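Side-chain contacts in succinylglutamate desuccinylase (Vibrio parahaemolyticus, PDB 2BCO), which probably hydrolyses N-succinyl-L-glutamate to succinate and L-glutamate, the last step of arginine breakdown by the AST pathway, at a single bound zinc ion: residues Q8-D13 with F93-P98; D65-M70 with G227-D232. All blocks are in the same frame, centred on the assembly; numbering follows the deposited sequence.

Contact 1. Residues Q8-D13 with F93-P98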
loop_
_atom_site.group_PDB
_atom_site.type_symbol
_atom_site.label_atom_id
_atom_site.label_comp_id
_atom_site.label_asym_id
_atom_site.label_seq_id
_atom_site.Cartn_x
_atom_site.Cartn_y
_atom_site.Cartn_z
ATOM N N GLN A 8 -20.566 12.431 -10.771
ATOM C CA GLN A 8 -19.575 12.578 -11.828
ATOM C C GLN A 8 -18.644 11.362 -11.875
ATOM O O GLN A 8 -18.463 10.761 -12.932
ATOM C CB GLN A 8 -18.782 13.870 -11.618
ATOM C CG GLN A 8 -17.820 14.209 -12.747
ATOM C CD GLN A 8 -17.583 15.706 -12.878
ATOM O OE1 GLN A 8 -17.324 16.397 -11.891
ATOM N NE2 GLN A 8 -17.658 16.209 -14.104
ATOM N N SER A 9 -18.061 11.009 -10.730
ATOM C CA SER A 9 -17.172 9.851 -10.621
ATOM C C SER A 9 -16.897 9.530 -9.155
ATOM O O SER A 9 -17.193 10.328 -8.261
ATOM C CB SER A 9 -15.845 10.106 -11.343
ATOM O OG SER A 9 -15.032 11.006 -10.613
ATOM N N PHE A 10 -16.325 8.357 -8.904
ATOM C CA PHE A 10 -16.025 7.947 -7.540
ATOM C C PHE A 10 -15.094 8.941 -6.830
ATOM O O PHE A 10 -15.364 9.367 -5.707
ATOM C CB PHE A 10 -15.403 6.551 -7.558
ATOM C CG PHE A 10 -15.111 5.984 -6.191
ATOM C CD1 PHE A 10 -16.051 6.060 -5.171
ATOM C CD2 PHE A 10 -13.903 5.338 -5.937
ATOM C CE1 PHE A 10 -15.800 5.494 -3.920
ATOM C CE2 PHE A 10 -13.640 4.768 -4.693
ATOM C CZ PHE A 10 -14.592 4.850 -3.683
ATOM N N LEU A 11 -14.009 9.317 -7.493
ATOM C CA LEU A 11 -13.046 10.240 -6.915
ATOM C C LEU A 11 -13.549 11.687 -6.837
ATOM O O LEU A 11 -13.256 12.394 -5.872
ATOM C CB LEU A 11 -11.733 10.188 -7.701
ATOM C CG LEU A 11 -10.644 11.203 -7.327
ATOM C CD1 LEU A 11 -10.277 11.051 -5.869
ATOM C CD2 LEU A 11 -9.433 10.988 -8.215
ATOM N N THR A 12 -14.289 12.138 -7.845
ATOM C CA THR A 12 -14.797 13.506 -7.828
ATOM C C THR A 12 -15.890 13.666 -6.774
ATOM O O THR A 12 -15.878 14.630 -6.012
ATOM C CB THR A 12 -15.342 13.926 -9.207
ATOM O OG1 THR A 12 -14.270 13.913 -10.163
ATOM C CG2 THR A 12 -15.918 15.336 -9.142
ATOM N N ASP A 13 -16.830 12.727 -6.721
ATOM C CA ASP A 13 -17.885 12.813 -5.721
ATOM C C ASP A 13 -17.268 12.770 -4.328
ATOM O O ASP A 13 -17.649 13.542 -3.447
ATOM C CB ASP A 13 -18.877 11.660 -5.853
ATOM C CG ASP A 13 -19.835 11.835 -7.017
ATOM O OD1 ASP A 13 -20.931 11.240 -6.962
ATOM O OD2 ASP A 13 -19.500 12.547 -7.990
ATOM N N PHE A 93 -13.294 -0.831 -2.666
ATOM C CA PHE A 93 -12.477 0.322 -3.034
ATOM C C PHE A 93 -12.585 1.395 -1.979
ATOM O O PHE A 93 -13.683 1.790 -1.566
ATOM C CB PHE A 93 -12.892 0.900 -4.395
ATOM C CG PHE A 93 -12.596 -0.015 -5.563
ATOM C CD1 PHE A 93 -13.506 -0.985 -5.955
ATOM C CD2 PHE A 93 -11.391 0.080 -6.248
ATOM C CE1 PHE A 93 -13.224 -1.854 -7.023
ATOM C CE2 PHE A 93 -11.092 -0.782 -7.318
ATOM C CZ PHE A 93 -12.016 -1.753 -7.702
ATOM N N ILE A 94 -11.438 1.885 -1.547
ATOM C CA ILE A 94 -11.439 2.883 -0.515
ATOM C C ILE A 94 -10.592 4.095 -0.856
ATOM O O ILE A 94 -9.462 3.970 -1.338
ATOM C CB ILE A 94 -10.919 2.277 0.824
ATOM C CG1 ILE A 94 -11.828 1.130 1.273
ATOM C CG2 ILE A 94 -10.854 3.350 1.906
ATOM C CD1 ILE A 94 -11.333 0.436 2.536
ATOM N N ILE A 95 -11.168 5.268 -0.643
ATOM C CA ILE A 95 -10.441 6.515 -0.809
ATOM C C ILE A 95 -10.481 6.987 0.640
ATOM O O ILE A 95 -11.466 7.566 1.085
ATOM C CB ILE A 95 -11.177 7.542 -1.693
ATOM C CG1 ILE A 95 -11.218 7.070 -3.143
ATOM C CG2 ILE A 95 -10.470 8.895 -1.612
ATOM C CD1 ILE A 95 -12.066 7.942 -4.027
ATOM N N ALA A 96 -9.433 6.679 1.389
ATOM C CA ALA A 96 -9.382 7.060 2.785
ATOM C C ALA A 96 -8.938 8.506 2.884
ATOM O O ALA A 96 -8.142 8.964 2.079
ATOM C CB ALA A 96 -8.399 6.164 3.529
ATOM N N HIS A 97 -9.474 9.239 3.843
ATOM C CA HIS A 97 -9.046 10.627 4.046
ATOM C C HIS A 97 -9.196 11.672 2.932
ATOM O O HIS A 97 -8.244 12.390 2.617
ATOM C CB HIS A 97 -7.591 10.623 4.483
ATOM C CG HIS A 97 -7.306 11.567 5.592
ATOM N ND1 HIS A 97 -8.232 12.495 6.032
ATOM C CD2 HIS A 97 -6.217 11.728 6.381
ATOM C CE1 HIS A 97 -7.727 13.174 7.038
ATOM N NE2 HIS A 97 -6.501 12.727 7.273
ATOM N N PRO A 98 -10.388 11.801 2.342
ATOM C CA PRO A 98 -10.541 12.798 1.281
ATOM C C PRO A 98 -10.291 14.246 1.743
ATOM O O PRO A 98 -9.936 15.113 0.946
ATOM C CB PRO A 98 -11.974 12.574 0.805
ATOM C CG PRO A 98 -12.661 12.067 2.043
ATOM C CD PRO A 98 -11.654 11.094 2.590
#
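F10 lays one face of its ring over the end of I95. The methyl CD1 of I95 sits 3.9 Å from the centroid of the F10 ring and 22° off the ring normal, which meets the criteria of a CH-pi contact. It is displaced toward the rim, so that its shortest approach is 3.6 Å, from I95 CD1 to F10 CE2. The two side chains come from opposite directions: F10 has CG anti to its backbone N (chi1 -177°), which carries the ring out from the helix toward the strand, and I95 reaches back with an extended CG1-CD1 arm. The same rim also meets F93: CE2 of F10 lies 4.0 Å from F93 CB, and CZ of F10 approaches F93 O obliquely at 3.8 Å. The phenyl ring of F93 itself leads away from this contact to V73 and I77 of helix 68-81. L11 comes to I95 at about a right angle, with L11 CD1 and I95 CD1 4.0 Å apart. One isoleucine methyl is therefore shared by a ring face and a leucine methyl.

The helix carrying F10 and L11 is fixed by polar bonds at its start. S9 OG, at the N-cap, is hydrogen-bonded to T12 OG1 (3.0 Å) and to D74 OD1 of helix 68-81, which also accepts from L11 N. Burying 210 Å², the contact is characteristic of an alpha/beta layer: the short helix 10-15 packs beside helix 68-81 over alternate residues of strand 90-95, a catalytic-domain strand antiparallel to 41-45 and parallel to 55-60.

Contact 2. Residues D65-M70 with G227-D232. With ZN (zinc ion), chain C.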
loop_
_atom_site.group_PDB
_atom_site.type_symbol
_atom_site.label_atom_id
_atom_site.label_comp_id
_atom_site.label_asym_id
_atom_site.label_seq_id
_atom_site.Cartn_x
_atom_site.Cartn_y
_atom_site.Cartn_z
ATOM N N ASP A 65 -1.980 13.464 -0.251
ATOM C CA ASP A 65 -1.297 13.920 -1.463
ATOM C C ASP A 65 -0.826 12.842 -2.453
ATOM O O ASP A 65 -0.207 13.164 -3.455
ATOM C CB ASP A 65 -0.111 14.827 -1.084
ATOM C CG ASP A 65 0.830 14.180 -0.082
ATOM O OD1 ASP A 65 0.593 13.021 0.326
ATOM O OD2 ASP A 65 1.818 14.836 0.309
ATOM N N GLU A 66 -1.124 11.575 -2.197
ATOM C CA GLU A 66 -0.691 10.508 -3.112
ATOM C C GLU A 66 -1.826 10.142 -4.065
ATOM O O GLU A 66 -2.470 9.101 -3.942
ATOM C CB GLU A 66 -0.205 9.318 -2.276
ATOM C CG GLU A 66 1.072 9.694 -1.525
ATOM C CD GLU A 66 1.428 8.741 -0.417
ATOM O OE1 GLU A 66 0.947 7.590 -0.450
ATOM O OE2 GLU A 66 2.195 9.140 0.480
ATOM N N THR A 67 -2.029 11.020 -5.042
ATOM C CA THR A 67 -3.126 10.928 -5.990
ATOM C C THR A 67 -3.137 9.936 -7.148
ATOM O O THR A 67 -4.210 9.469 -7.522
ATOM C CB THR A 67 -3.422 12.342 -6.569
ATOM O OG1 THR A 67 -2.390 12.712 -7.496
ATOM C CG2 THR A 67 -3.452 13.384 -5.432
ATOM N N ALA A 68 -1.977 9.628 -7.727
ATOM C CA ALA A 68 -1.911 8.701 -8.862
ATOM C C ALA A 68 -2.779 7.441 -8.708
ATOM O O ALA A 68 -3.577 7.121 -9.589
ATOM C CB ALA A 68 -0.455 8.309 -9.144
ATOM N N PRO A 69 -2.643 6.710 -7.591
ATOM C CA PRO A 69 -3.471 5.508 -7.443
ATOM C C PRO A 69 -4.963 5.837 -7.390
ATOM O O PRO A 69 -5.799 5.042 -7.834
ATOM C CB PRO A 69 -2.967 4.891 -6.137
ATOM C CG PRO A 69 -1.542 5.361 -6.069
ATOM C CD PRO A 69 -1.665 6.809 -6.497
HETATM N N MSE A 70 -5.288 7.003 -6.839
HETATM C CA MSE A 70 -6.675 7.432 -6.738
HETATM C C MSE A 70 -7.236 7.577 -8.148
HETATM O O MSE A 70 -8.376 7.191 -8.411
HETATM C CB MSE A 70 -6.769 8.769 -5.990
HETATM C CG MSE A 70 -6.061 8.777 -4.642
HETATM SE SE MSE A 70 -6.279 10.425 -3.621
HETATM C CE MSE A 70 -6.607 11.653 -5.089
ATOM N N GLY A 227 -4.424 14.825 -12.084
ATOM C CA GLY A 227 -4.372 15.298 -13.453
ATOM C C GLY A 227 -2.971 15.741 -13.832
ATOM O O GLY A 227 -2.730 16.202 -14.951
ATOM N N GLU A 228 -2.039 15.603 -12.893
ATOM C CA GLU A 228 -0.663 16.009 -13.132
ATOM C C GLU A 228 0.329 14.891 -12.795
ATOM O O GLU A 228 1.505 15.152 -12.545
ATOM C CB GLU A 228 -0.349 17.280 -12.315
ATOM C CG GLU A 228 -1.190 18.499 -12.722
ATOM C CD GLU A 228 -0.900 19.760 -11.903
ATOM O OE1 GLU A 228 0.134 19.827 -11.199
ATOM O OE2 GLU A 228 -1.714 20.704 -11.980
ATOM N N ASN A 229 -0.147 13.647 -12.801
ATOM C CA ASN A 229 0.711 12.501 -12.503
ATOM C C ASN A 229 1.335 11.879 -13.751
ATOM O O ASN A 229 0.845 12.057 -14.868
ATOM C CB ASN A 229 -0.080 11.414 -11.756
ATOM C CG ASN A 229 -0.310 11.758 -10.293
ATOM O OD1 ASN A 229 0.639 11.939 -9.531
ATOM N ND2 ASN A 229 -1.570 11.849 -9.900
ATOM N N ALA A 230 2.423 11.145 -13.549
ATOM C CA ALA A 230 3.117 10.461 -14.643
ATOM C C ALA A 230 2.447 9.094 -14.813
ATOM O O ALA A 230 3.090 8.056 -14.701
ATOM C CB ALA A 230 4.603 10.294 -14.288
ATOM N N LEU A 231 1.148 9.122 -15.098
ATOM C CA LEU A 231 0.320 7.923 -15.241
ATOM C C LEU A 231 0.796 6.784 -16.139
ATOM O O LEU A 231 0.553 5.613 -15.834
ATOM C CB LEU A 231 -1.098 8.334 -15.660
ATOM C CG LEU A 231 -2.175 8.440 -14.568
ATOM C CD1 LEU A 231 -1.579 8.896 -13.253
ATOM C CD2 LEU A 231 -3.265 9.398 -15.022
ATOM N N ASP A 232 1.458 7.117 -17.239
ATOM C CA ASP A 232 1.944 6.104 -18.171
ATOM C C ASP A 232 2.952 5.179 -17.510
ATOM O O ASP A 232 3.033 4.004 -17.851
ATOM C CB ASP A 232 2.548 6.777 -19.410
ATOM C CG ASP A 232 1.499 7.492 -20.232
ATOM O OD1 ASP A 232 0.608 6.792 -20.767
ATOM O OD2 ASP A 232 1.542 8.746 -20.331
HETATM ZN ZN ZN C . 1.969 6.810 1.447
HETATM O O HOH W 1 0.605 11.263 -7.004
HETATM O O HOH W 2 4.529 6.814 1.410
#
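N229 reaches across to T67 and A68, and its amide makes the direct polar bond of the contact. The side chain starts with CB 4.1 Å from the methyl CB of A68, a contact between carbons. Its CG then comes to 3.6 Å from the same A68 CB, placing the amide carbon beside the methyl of A68. Chi1 (-76°) sends CG toward 65-70, and chi2 (-60°) turns ND2 to T67 and OD1 to a water.

ND2 of N229 donates to OG1 of T67 over 2.7 Å, with an N-H...O angle of 167° and the acceptor close to the amide plane. A second bond from ND2 goes to E71 OE1. The backbone N of A68 also lies 3.1 Å from ND2 of N229, but both are donors and no bond joins them. OD1 of N229 serves A68 indirectly: water 1 lies 2.6 Å from this oxygen and accepts from A68 N at 3.1 Å. L231 adds a marginal apolar touch, its CD1 4.3 Å from A68 CB.

T67 OG1 passes the chain of bonds on to the carbonyl O of A224, so this hydroxyl accepts from N229 and donates to a residue earlier in the same loop as 227-232. The chemistry implies an amide whose two ends are told apart by their partners, joining the residues just after zinc ligand E66 to the 227-232 loop.

Overall arrangement
The two contacts are linked through helix 68-81, their centres about 14 Å apart. L11 CD1 of contact 1 packs against CE of M70, a selenomethionine in contact 2, at 3.8 Å, so the N-terminal helix and the metal-site segment share one apolar junction. Their relation to the zinc differs. Contact 2 contains a ligand: both carboxylate oxygens of E66 bind the ion, OE1 at 2.3 Å, and H63 and H155 complete the protein ligands. Contact 1 is farther off, the I95 side chain being about 13 Å from the zinc. The segments alternate in sequence, 8-13, 65-70, 93-98, 227-232, so the two contacts interleave along the chain.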